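Alkaline phosphatase D (Bacillus subtilis, PDB 2YEQ) hydrolyses phosphate esters, acting as a phosphodiesterase and alkaline phosphatase at an active site built around one iron(III) and two calcium ions. Local coordinates at residues G16-D21 with P203-W208; T207-E212 with D277-R282; L261-T266 with F273-T278; N326-Q331 with V374-G379. All blocks are in the same frame, centred on the assembly; numbering follows the deposited sequence.

Contact 1: residues G16-D21 with P203-W208. With EDO (1,2-ethanediol), chain I.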
# COMPACT_ATOMS: atom_id res chain seq x y z
N GLY A 16 -1.81 8.60 -11.53
CA GLY A 16 -2.43 7.40 -11.01
C GLY A 16 -3.68 6.93 -11.70
O GLY A 16 -4.19 7.56 -12.62
N ASP A 17 -4.14 5.79 -11.22
CA ASP A 17 -5.36 5.16 -11.71
C ASP A 17 -5.45 5.18 -13.22
O ASP A 17 -6.45 5.61 -13.79
CB ASP A 17 -6.58 5.82 -11.05
CG ASP A 17 -6.87 5.23 -9.68
OD1 ASP A 17 -5.93 4.66 -9.07
OD2 ASP A 17 -8.04 5.33 -9.22
N PRO A 18 -4.42 4.66 -13.87
CA PRO A 18 -4.40 4.67 -15.33
C PRO A 18 -5.45 3.75 -15.89
O PRO A 18 -5.71 2.69 -15.30
CB PRO A 18 -2.99 4.15 -15.68
CG PRO A 18 -2.61 3.33 -14.56
CD PRO A 18 -3.22 4.00 -13.33
N LEU A 19 -6.06 4.19 -17.00
CA LEU A 19 -6.91 3.37 -17.85
C LEU A 19 -6.29 3.38 -19.26
O LEU A 19 -5.22 3.96 -19.46
CB LEU A 19 -8.34 3.89 -17.88
CG LEU A 19 -9.12 3.81 -16.55
CD1 LEU A 19 -10.48 4.49 -16.67
CD2 LEU A 19 -9.26 2.37 -16.07
N SER A 20 -6.93 2.76 -20.23
CA SER A 20 -6.32 2.67 -21.57
C SER A 20 -6.34 3.99 -22.32
O SER A 20 -5.57 4.16 -23.26
CB SER A 20 -6.96 1.55 -22.40
OG SER A 20 -8.29 1.82 -22.70
N ASP A 21 -7.18 4.94 -21.92
CA ASP A 21 -7.31 6.21 -22.64
C ASP A 21 -7.17 7.46 -21.76
O ASP A 21 -7.45 8.57 -22.21
CB ASP A 21 -8.67 6.25 -23.32
CG ASP A 21 -9.82 6.36 -22.32
OD1 ASP A 21 -9.73 5.76 -21.22
OD2 ASP A 21 -10.81 7.07 -22.62
N PRO A 203 2.95 5.92 -12.70
CA PRO A 203 1.57 5.98 -12.19
C PRO A 203 1.42 5.04 -11.01
O PRO A 203 1.97 3.93 -11.05
CB PRO A 203 0.73 5.49 -13.36
CG PRO A 203 1.66 4.67 -14.18
CD PRO A 203 3.04 5.15 -13.95
N TRP A 204 0.68 5.48 -9.99
CA TRP A 204 0.45 4.71 -8.77
C TRP A 204 -1.02 4.31 -8.65
O TRP A 204 -1.94 5.07 -9.04
CB TRP A 204 0.83 5.50 -7.53
CG TRP A 204 2.30 5.65 -7.26
CD1 TRP A 204 3.28 5.91 -8.17
CD2 TRP A 204 2.95 5.60 -5.98
NE1 TRP A 204 4.49 6.00 -7.55
CE2 TRP A 204 4.32 5.83 -6.21
CE3 TRP A 204 2.51 5.37 -4.67
CZ2 TRP A 204 5.24 5.84 -5.19
CZ3 TRP A 204 3.41 5.37 -3.66
CH2 TRP A 204 4.77 5.62 -3.91
N VAL A 205 -1.24 3.11 -8.11
CA VAL A 205 -2.54 2.61 -7.71
C VAL A 205 -2.45 2.41 -6.21
O VAL A 205 -1.76 1.51 -5.71
CB VAL A 205 -2.91 1.31 -8.44
CG1 VAL A 205 -4.32 0.80 -8.04
CG2 VAL A 205 -2.90 1.58 -9.95
N VAL A 206 -3.10 3.30 -5.45
CA VAL A 206 -2.98 3.26 -4.00
C VAL A 206 -4.24 2.67 -3.35
O VAL A 206 -5.36 2.84 -3.84
CB VAL A 206 -2.70 4.70 -3.43
CG1 VAL A 206 -1.38 5.26 -4.02
CG2 VAL A 206 -3.87 5.64 -3.76
N THR A 207 -4.03 2.00 -2.22
CA THR A 207 -5.12 1.64 -1.31
C THR A 207 -4.57 1.74 0.09
O THR A 207 -3.36 1.64 0.28
CB THR A 207 -5.71 0.25 -1.61
OG1 THR A 207 -6.84 0.05 -0.77
CG2 THR A 207 -4.63 -0.89 -1.44
N TRP A 208 -5.43 2.01 1.07
CA TRP A 208 -4.95 2.35 2.42
C TRP A 208 -5.03 1.12 3.31
O TRP A 208 -5.68 0.15 2.96
CB TRP A 208 -5.79 3.49 3.03
CG TRP A 208 -7.26 3.32 2.94
CD1 TRP A 208 -7.99 2.18 3.13
CD2 TRP A 208 -8.21 4.36 2.64
NE1 TRP A 208 -9.33 2.45 2.95
CE2 TRP A 208 -9.49 3.77 2.66
CE3 TRP A 208 -8.09 5.73 2.38
CZ2 TRP A 208 -10.65 4.50 2.40
CZ3 TRP A 208 -9.24 6.45 2.12
CH2 TRP A 208 -10.51 5.84 2.15
C1 EDO I . -9.33 3.28 -12.57
O1 EDO I . -7.96 2.94 -12.85
C2 EDO I . -9.59 3.23 -11.07
O2 EDO I . -10.19 4.45 -10.63
O HOH W 1 -3.94 5.70 -7.27
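A parallel pairing in the large mixed sheet, where the end of strand 13-16 meets strand 203-206, brings G16 beside W204 with their CA atoms 4.5 Å apart. The small residue suits the place: a beta carbon on G16 would lie about 2.7 Å from W204 O, too close to be tolerated. W204 O also accepts the backbone N-H of D17 at an N-to-O distance of 3.2 Å, with a bond angle of 155°. Directly after this bond the backbone of D17 adopts a left-handed conformation (phi 44°). The chain then enters P18, whose CG lies 4.2 Å from P203 CB; the two rings cross at about a right angle, and P18 CD also touches V205 CG2. Rigid, apolar prolines suit such close packing, since neither brings an N-H that must be satisfied. D17 OD1 lies 2.9 Å from a water that accepts a hydrogen bond from V206 N and also sits close to W204 O, while D17 OD2 accepts a hydrogen bond from O2 of a 1,2-ethanediol, probably from the crystallisation liquor, at 2.7 Å. R263 of strand 263-267 makes a salt bridge to OD1 of the aspartate. Beyond the pair, strand 145-148 continues the sheet past strand 203-206, the indole of W204 stacks on H199 of helix 193-201, and V205 packs against R263 and F265 of strand 263-267.

Contact 2: residues T207-E212 with D277-R282. With CA (calcium ion), chain B; CA (calcium ion), chain C.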
# COMPACT_ATOMS: atom_id res chain seq x y z
N THR A 207 -4.03 2.00 -2.22
CA THR A 207 -5.12 1.64 -1.31
C THR A 207 -4.57 1.74 0.09
O THR A 207 -3.36 1.64 0.28
CB THR A 207 -5.71 0.25 -1.61
OG1 THR A 207 -6.84 0.05 -0.77
CG2 THR A 207 -4.63 -0.89 -1.44
N TRP A 208 -5.43 2.01 1.07
CA TRP A 208 -4.95 2.35 2.42
C TRP A 208 -5.03 1.12 3.31
O TRP A 208 -5.68 0.15 2.96
CB TRP A 208 -5.79 3.49 3.03
CG TRP A 208 -7.26 3.32 2.94
CD1 TRP A 208 -7.99 2.18 3.13
CD2 TRP A 208 -8.21 4.36 2.64
NE1 TRP A 208 -9.33 2.45 2.95
CE2 TRP A 208 -9.49 3.77 2.66
CE3 TRP A 208 -8.09 5.73 2.38
CZ2 TRP A 208 -10.65 4.50 2.40
CZ3 TRP A 208 -9.24 6.45 2.12
CH2 TRP A 208 -10.51 5.84 2.15
N ASP A 209 -4.38 1.19 4.46
CA ASP A 209 -4.61 0.24 5.54
C ASP A 209 -5.04 1.05 6.77
O ASP A 209 -5.84 1.99 6.61
CB ASP A 209 -3.40 -0.66 5.82
CG ASP A 209 -3.75 -1.85 6.73
OD1 ASP A 209 -4.88 -2.40 6.61
OD2 ASP A 209 -2.88 -2.20 7.62
N ASP A 210 -4.54 0.74 7.96
CA ASP A 210 -5.09 1.37 9.19
C ASP A 210 -4.51 2.72 9.51
O ASP A 210 -5.24 3.61 9.93
CB ASP A 210 -5.00 0.46 10.43
CG ASP A 210 -3.64 -0.16 10.65
OD1 ASP A 210 -2.86 -0.28 9.66
OD2 ASP A 210 -3.34 -0.54 11.80
N HIS A 211 -3.19 2.88 9.31
CA HIS A 211 -2.51 4.06 9.80
C HIS A 211 -2.77 5.34 9.03
O HIS A 211 -2.43 6.42 9.52
CB HIS A 211 -1.03 3.79 9.96
CG HIS A 211 -0.70 2.96 11.16
ND1 HIS A 211 -0.81 3.43 12.46
CD2 HIS A 211 -0.19 1.71 11.26
CE1 HIS A 211 -0.37 2.51 13.30
NE2 HIS A 211 -0.00 1.45 12.60
N GLU A 212 -3.43 5.26 7.87
CA GLU A 212 -3.97 6.45 7.24
C GLU A 212 -5.07 7.12 8.12
O GLU A 212 -5.41 8.27 7.87
CB GLU A 212 -4.56 6.10 5.90
CG GLU A 212 -3.50 5.94 4.81
CD GLU A 212 -2.94 4.52 4.62
OE1 GLU A 212 -3.14 3.61 5.46
OE2 GLU A 212 -2.25 4.35 3.57
N ASP A 277 -10.28 -3.10 -0.17
CA ASP A 277 -10.32 -2.26 1.02
C ASP A 277 -10.82 -3.12 2.18
O ASP A 277 -12.01 -3.39 2.29
CB ASP A 277 -11.24 -1.06 0.73
CG ASP A 277 -11.36 -0.06 1.90
OD1 ASP A 277 -10.83 -0.31 3.00
OD2 ASP A 277 -11.98 0.99 1.65
N THR A 278 -9.88 -3.57 3.01
CA THR A 278 -10.18 -4.47 4.09
C THR A 278 -10.30 -3.75 5.44
O THR A 278 -10.33 -4.40 6.48
CB THR A 278 -9.13 -5.60 4.19
OG1 THR A 278 -7.81 -5.04 4.44
CG2 THR A 278 -9.11 -6.46 2.87
N ARG A 279 -10.31 -2.41 5.42
CA ARG A 279 -10.52 -1.60 6.63
C ARG A 279 -11.89 -0.99 6.75
O ARG A 279 -12.46 -0.98 7.84
CB ARG A 279 -9.52 -0.43 6.72
CG ARG A 279 -8.15 -0.84 7.14
CD ARG A 279 -8.04 -1.32 8.53
NE ARG A 279 -6.76 -1.98 8.71
CZ ARG A 279 -6.41 -2.77 9.72
NH1 ARG A 279 -7.23 -3.00 10.77
NH2 ARG A 279 -5.22 -3.34 9.71
N GLN A 280 -12.37 -0.38 5.67
CA GLN A 280 -13.51 0.53 5.75
C GLN A 280 -14.86 -0.15 6.16
O GLN A 280 -15.79 0.52 6.68
CB GLN A 280 -13.69 1.26 4.43
CG GLN A 280 -14.73 2.38 4.45
CD GLN A 280 -14.79 3.17 3.17
OE1 GLN A 280 -13.95 2.99 2.24
NE2 GLN A 280 -15.75 4.05 3.10
N TYR A 281 -14.96 -1.45 5.86
CA TYR A 281 -16.19 -2.20 6.03
C TYR A 281 -16.06 -3.38 6.97
O TYR A 281 -17.06 -4.04 7.25
CB TYR A 281 -16.69 -2.70 4.68
CG TYR A 281 -16.57 -1.70 3.57
CD1 TYR A 281 -17.46 -0.64 3.44
CD2 TYR A 281 -15.55 -1.82 2.63
CE1 TYR A 281 -17.33 0.28 2.41
CE2 TYR A 281 -15.41 -0.92 1.61
CZ TYR A 281 -16.30 0.14 1.49
OH TYR A 281 -16.13 1.01 0.42
N ARG A 282 -14.87 -3.63 7.50
CA ARG A 282 -14.65 -4.83 8.26
C ARG A 282 -15.33 -4.82 9.64
O ARG A 282 -15.46 -3.76 10.29
CB ARG A 282 -13.17 -5.12 8.44
CG ARG A 282 -12.39 -4.10 9.24
CD ARG A 282 -11.31 -4.73 10.04
NE ARG A 282 -10.14 -5.01 9.22
CZ ARG A 282 -9.07 -5.67 9.64
NH1 ARG A 282 -9.03 -6.20 10.86
NH2 ARG A 282 -8.02 -5.80 8.83
CA CA B . -1.04 -1.55 8.83
CA CA C . -1.78 -1.82 12.87
O HOH W 2 -7.93 -1.37 3.63
O HOH W 3 -6.94 -4.24 6.70
O HOH W 4 -0.11 -1.60 6.43
O HOH W 5 -0.23 -2.95 14.00
O HOH W 6 -2.29 -3.68 11.51
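The guanidinium of R279 overlaps D210 CB, which lies 3.4 Å above its plane, toward the rim. Its edge is turned to D209: R279 NE donates to D209 OD1 at 2.8 Å, met from above the carboxylate plane, and NH2 adds weak bonds to both carboxylate oxygens. This salt bridge holds an acid that also binds metal, for D209 OD2 reaches a calcium ion at 2.3 Å. The same calcium takes D210 OD1 at 2.4 Å, while D210 OD2 binds a second calcium, so one carboxylate bridges two ions, a task for which its paired oxygens are well suited. D151 and D380 complete the protein ligands of the first calcium, N215 and N216 those of the second. As in other calcineurin-like metallophosphatases, such ligands sit on loops that follow the strands of the central sheets, here after strand 203-206. R282 NH2 lies over the centre of the other face of the R279 guanidinium, and D350 makes salt bridges to both arginines, which would probably ease their mutual repulsion. Away from the metals, W208 NE1 donates to D277 OD1 at 3.1 Å, with the oxygen close to the indole plane. A chi1 of -179° puts D277 CG anti to its backbone N; OD1 then accepts R279 N in an Asx turn and Q280 N at 3.1 Å. Three N-H groups grip this one oxygen, which would restrict rotation of the carboxylate, and a water joins it to W208 O.

Contact 3: residues L261-T266 with F273-T278. With PE5 (3,6,9,12,15,18,21,24-octaoxahexacosan-1-ol), chain V.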
# COMPACT_ATOMS: atom_id res chain seq x y z
N LEU A 261 -12.95 3.34 -2.48
CA LEU A 261 -11.56 3.10 -2.82
C LEU A 261 -11.37 1.74 -3.52
O LEU A 261 -10.54 1.63 -4.43
CB LEU A 261 -10.67 3.20 -1.61
CG LEU A 261 -9.16 3.37 -1.87
CD1 LEU A 261 -8.86 4.64 -2.72
CD2 LEU A 261 -8.42 3.43 -0.57
N TYR A 262 -12.10 0.70 -3.13
CA TYR A 262 -11.93 -0.56 -3.85
C TYR A 262 -12.32 -0.40 -5.32
O TYR A 262 -13.24 0.32 -5.66
CB TYR A 262 -12.60 -1.75 -3.16
CG TYR A 262 -14.11 -1.84 -3.21
CD1 TYR A 262 -14.76 -2.36 -4.31
CD2 TYR A 262 -14.86 -1.49 -2.09
CE1 TYR A 262 -16.15 -2.51 -4.32
CE2 TYR A 262 -16.24 -1.63 -2.09
CZ TYR A 262 -16.87 -2.13 -3.19
OH TYR A 262 -18.23 -2.26 -3.14
N ARG A 263 -11.52 -1.02 -6.19
CA ARG A 263 -11.70 -0.83 -7.61
C ARG A 263 -10.94 -1.90 -8.41
O ARG A 263 -10.11 -2.63 -7.87
CB ARG A 263 -11.25 0.57 -8.05
CG ARG A 263 -9.82 0.92 -7.67
CD ARG A 263 -9.66 2.45 -7.54
NE ARG A 263 -8.27 2.94 -7.43
CZ ARG A 263 -7.49 2.84 -6.37
NH1 ARG A 263 -7.88 2.26 -5.23
NH2 ARG A 263 -6.29 3.37 -6.42
N HIS A 264 -11.28 -1.99 -9.68
CA HIS A 264 -10.76 -3.05 -10.53
C HIS A 264 -10.28 -2.52 -11.88
O HIS A 264 -10.83 -1.59 -12.44
CB HIS A 264 -11.84 -4.12 -10.72
CG HIS A 264 -11.55 -5.07 -11.84
ND1 HIS A 264 -11.91 -4.83 -13.14
CD2 HIS A 264 -10.91 -6.27 -11.84
CE1 HIS A 264 -11.51 -5.83 -13.90
NE2 HIS A 264 -10.89 -6.72 -13.14
N PHE A 265 -9.23 -3.14 -12.41
CA PHE A 265 -8.81 -2.88 -13.78
C PHE A 265 -8.02 -4.08 -14.33
O PHE A 265 -7.51 -4.90 -13.57
CB PHE A 265 -7.96 -1.60 -13.86
CG PHE A 265 -6.64 -1.70 -13.18
CD1 PHE A 265 -6.53 -1.52 -11.80
CD2 PHE A 265 -5.48 -1.98 -13.90
CE1 PHE A 265 -5.31 -1.63 -11.16
CE2 PHE A 265 -4.26 -2.08 -13.26
CZ PHE A 265 -4.18 -1.91 -11.89
N THR A 266 -7.92 -4.17 -15.65
CA THR A 266 -7.18 -5.25 -16.29
C THR A 266 -6.00 -4.66 -17.06
O THR A 266 -6.10 -3.57 -17.60
CB THR A 266 -8.05 -6.05 -17.28
OG1 THR A 266 -8.49 -5.18 -18.32
CG2 THR A 266 -9.27 -6.63 -16.57
N PHE A 273 -6.72 -6.99 -11.94
CA PHE A 273 -6.30 -6.51 -10.62
C PHE A 273 -7.53 -6.06 -9.83
O PHE A 273 -8.27 -5.21 -10.29
CB PHE A 273 -5.36 -5.32 -10.77
CG PHE A 273 -3.99 -5.69 -11.24
CD1 PHE A 273 -3.03 -6.10 -10.35
CD2 PHE A 273 -3.67 -5.64 -12.59
CE1 PHE A 273 -1.76 -6.45 -10.77
CE2 PHE A 273 -2.39 -5.98 -13.03
CZ PHE A 273 -1.44 -6.40 -12.12
N ASN A 274 -7.72 -6.67 -8.68
CA ASN A 274 -8.78 -6.30 -7.74
C ASN A 274 -8.11 -5.63 -6.57
O ASN A 274 -7.45 -6.29 -5.77
CB ASN A 274 -9.52 -7.56 -7.27
CG ASN A 274 -10.12 -8.34 -8.44
OD1 ASN A 274 -11.15 -7.96 -8.99
ND2 ASN A 274 -9.40 -9.37 -8.89
N VAL A 275 -8.25 -4.31 -6.50
CA VAL A 275 -7.69 -3.52 -5.42
C VAL A 275 -8.74 -3.44 -4.29
O VAL A 275 -9.80 -2.86 -4.47
CB VAL A 275 -7.32 -2.09 -5.93
CG1 VAL A 275 -6.70 -1.28 -4.84
CG2 VAL A 275 -6.33 -2.19 -7.15
N LEU A 276 -8.44 -4.06 -3.15
CA LEU A 276 -9.39 -4.23 -2.09
C LEU A 276 -9.24 -3.16 -1.01
O LEU A 276 -8.20 -2.43 -0.92
CB LEU A 276 -9.22 -5.61 -1.44
CG LEU A 276 -9.21 -6.83 -2.39
CD1 LEU A 276 -9.14 -8.14 -1.57
CD2 LEU A 276 -10.39 -6.82 -3.34
N ASP A 277 -10.28 -3.10 -0.17
CA ASP A 277 -10.32 -2.26 1.02
C ASP A 277 -10.82 -3.12 2.18
O ASP A 277 -12.01 -3.39 2.29
CB ASP A 277 -11.24 -1.06 0.73
CG ASP A 277 -11.36 -0.06 1.90
OD1 ASP A 277 -10.83 -0.31 3.00
OD2 ASP A 277 -11.98 0.99 1.65
N THR A 278 -9.88 -3.57 3.01
CA THR A 278 -10.18 -4.47 4.09
C THR A 278 -10.30 -3.75 5.44
O THR A 278 -10.33 -4.40 6.48
CB THR A 278 -9.13 -5.60 4.19
OG1 THR A 278 -7.81 -5.04 4.44
CG2 THR A 278 -9.11 -6.46 2.87
C50 PE5 V . -19.48 -0.24 -6.78
O1 PE5 V . -18.14 0.22 -6.94
C1 PE5 V . -17.38 -0.49 -7.93
C2 PE5 V . -15.92 -0.04 -7.89
O2 PE5 V . -15.73 1.06 -8.78
C3 PE5 V . -14.65 1.96 -8.46
C4 PE5 V . -14.92 3.35 -8.99
O HOH W 7 -13.58 1.35 -0.60
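Strands 263-266 and 273-275 run antiparallel at 163° as the two arms of a beta hairpin, with R263 and V275, and F265 and F273, as hydrogen-bonded pairs, each closed by two N-H...O bonds. Between them H264 and N274 form a non-hydrogen-bonded pair. On the face carrying the phenylalanines, the rings of F265 and F273 are near parallel (17°) but slid so far that they barely overlap, their centroids 5.1 Å apart. Instead F273 CB lies over the F265 ring in a CH-pi contact, 3.9 Å from its centroid. The F265 side chain starts with CG between the backbone N and carbonyl carbon (chi1 67°), and its ring edge, at CE1, touches V275 CG2. An alanine in place of F265 would probably cost F273 CB the ring face it lies over and open a gap beside V275 CG2. R263 lies alongside V275, its NH1 3.8 Å from CG1, and uses this nitrogen to donate to L261 O at 2.8 Å; its NH2 reaches D17 and V206 O. On the other face H264 CD2 sits 3.3 Å from N274 OD1, while N317 of helix 308-320 donates to that oxygen and S272 OG is hydrogen-bonded to H264 NE2. At the hairpin's open end, L261 N donates to a water that lies 2.8 Å from D277 OD2. Apolar groups, two of them aromatic, line the F265 face, and bonds to the R263 nitrogens probably make its buried charge tolerable.

Contact 4: residues N326-Q331 with V374-G379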
# COMPACT_ATOMS: atom_id res chain seq x y z
N ASN A 326 -5.18 -13.41 -11.95
CA ASN A 326 -6.19 -12.70 -11.13
C ASN A 326 -5.46 -12.28 -9.89
O ASN A 326 -4.84 -13.10 -9.23
CB ASN A 326 -7.34 -13.64 -10.80
CG ASN A 326 -8.21 -13.91 -11.97
OD1 ASN A 326 -8.81 -12.99 -12.52
ND2 ASN A 326 -8.30 -15.18 -12.38
N VAL A 327 -5.46 -10.98 -9.61
CA VAL A 327 -4.60 -10.44 -8.55
C VAL A 327 -5.49 -9.76 -7.50
O VAL A 327 -6.43 -9.06 -7.86
CB VAL A 327 -3.60 -9.43 -9.13
CG1 VAL A 327 -2.62 -8.89 -8.04
CG2 VAL A 327 -2.79 -10.10 -10.29
N LEU A 328 -5.20 -10.04 -6.23
CA LEU A 328 -5.78 -9.33 -5.10
C LEU A 328 -4.71 -8.41 -4.51
O LEU A 328 -3.79 -8.84 -3.85
CB LEU A 328 -6.26 -10.31 -4.02
CG LEU A 328 -7.30 -11.38 -4.36
CD1 LEU A 328 -7.89 -11.98 -3.04
CD2 LEU A 328 -8.33 -10.83 -5.28
N ALA A 329 -4.83 -7.13 -4.79
CA ALA A 329 -3.90 -6.14 -4.24
C ALA A 329 -4.56 -5.64 -2.96
O ALA A 329 -5.54 -4.91 -3.03
CB ALA A 329 -3.73 -5.00 -5.20
N GLN A 330 -4.01 -6.02 -1.82
CA GLN A 330 -4.69 -5.77 -0.55
C GLN A 330 -3.71 -5.62 0.59
O GLN A 330 -2.50 -5.51 0.36
CB GLN A 330 -5.76 -6.86 -0.30
CG GLN A 330 -5.22 -8.28 -0.22
CD GLN A 330 -4.83 -8.65 1.18
OE1 GLN A 330 -5.62 -8.47 2.13
NE2 GLN A 330 -3.61 -9.11 1.34
N GLN A 331 -4.22 -5.58 1.83
CA GLN A 331 -3.47 -5.02 2.94
C GLN A 331 -2.76 -5.97 3.84
O GLN A 331 -1.65 -5.68 4.32
CB GLN A 331 -4.44 -4.20 3.83
CG GLN A 331 -5.03 -2.96 3.18
CD GLN A 331 -6.07 -3.22 2.12
OE1 GLN A 331 -6.75 -4.26 2.10
NE2 GLN A 331 -6.24 -2.23 1.22
N VAL A 374 -4.18 -17.16 -9.13
CA VAL A 374 -4.53 -16.12 -8.16
C VAL A 374 -3.28 -15.71 -7.42
O VAL A 374 -2.63 -16.53 -6.78
CB VAL A 374 -5.58 -16.60 -7.13
CG1 VAL A 374 -5.86 -15.48 -6.06
CG2 VAL A 374 -6.87 -17.02 -7.85
N VAL A 375 -2.96 -14.43 -7.48
CA VAL A 375 -1.84 -13.93 -6.73
C VAL A 375 -2.34 -12.86 -5.76
O VAL A 375 -3.12 -12.01 -6.14
CB VAL A 375 -0.77 -13.33 -7.68
CG1 VAL A 375 0.30 -12.60 -6.88
CG2 VAL A 375 -0.17 -14.46 -8.60
N VAL A 376 -1.84 -12.92 -4.54
CA VAL A 376 -2.21 -11.98 -3.48
C VAL A 376 -0.99 -11.19 -3.11
O VAL A 376 0.04 -11.77 -2.82
CB VAL A 376 -2.77 -12.72 -2.23
CG1 VAL A 376 -3.19 -11.70 -1.14
CG2 VAL A 376 -3.97 -13.59 -2.64
N LEU A 377 -1.12 -9.86 -3.15
CA LEU A 377 -0.11 -8.92 -2.69
C LEU A 377 -0.55 -8.31 -1.36
O LEU A 377 -1.72 -7.92 -1.21
CB LEU A 377 0.05 -7.79 -3.72
CG LEU A 377 0.05 -8.14 -5.21
CD1 LEU A 377 0.19 -6.85 -6.03
CD2 LEU A 377 1.15 -9.14 -5.53
N THR A 378 0.39 -8.18 -0.45
CA THR A 378 0.14 -7.86 0.94
C THR A 378 1.21 -6.94 1.54
O THR A 378 2.36 -7.00 1.12
CB THR A 378 0.17 -9.16 1.76
OG1 THR A 378 -0.77 -10.06 1.21
CG2 THR A 378 -0.09 -8.91 3.21
N GLY A 379 0.84 -6.11 2.52
CA GLY A 379 1.81 -5.38 3.31
C GLY A 379 1.61 -5.66 4.78
O GLY A 379 1.54 -6.81 5.20
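N326 O accepts V375 N at 2.9 Å and begins the regular backbone bonding of two parallel strands, 326-329 and 374-378, joined by a beta-alpha-beta crossover through helix 356-368. The bonds then alternate between the strands, V375 O taking L328 N, L328 O taking L377 N, and L377 O taking Q330 N. Past the strand ends G379 N still donates to Q331 O at 3.1 Å, but from above the carbonyl plane. Apolar contacts lie on both faces. V327 CG1 meets L377 CG at 4.0 Å, while L328 CB approaches V376 CG2 on the reverse face; beta-branched valine suits an extended strand and packs closely without a long side chain. Among polar side chains Q330 is bent at chi2 (89°), which sets CD; its NE2 bonds weakly to L377 O at 3.4 Å and packs 3.6 Å from V376 CG1. Its NE2 also donates to I332 O, and its OE1 accepts a hydrogen bond from W352 NE1. An alanine in place of Q330 would probably leave W352 NE1 and I332 O without these mates. An amide that both donates and accepts probably lets these buried polar groups be satisfied at the strand's end, just ahead of the metal ligand D380.

In the fold
Contacts 3 and 4 share one seven-stranded sheet, their centres about 10 Å apart, strand 271-275 pairing with 325-329. Contact 1 belongs to the other large sheet, and R263 NH2 spans the two at 2.8 Å from V206 O, with T207 OG1 bonded to L276 O. Contact 2 takes over where the 203-208 and 273-278 segments leave their strands, about 17 and 12 Å from contacts 1 and 3, centre to centre. There lies the active site: the side chain of D210 is about 6 Å from the iron and about 3 Å from a phosphate, probably from the crystallisation liquor. Q331 of contact 4, its side chain about 7 Å from a calcium, is hydrogen-bonded through OE1 to T278 OG1 at 2.7 Å.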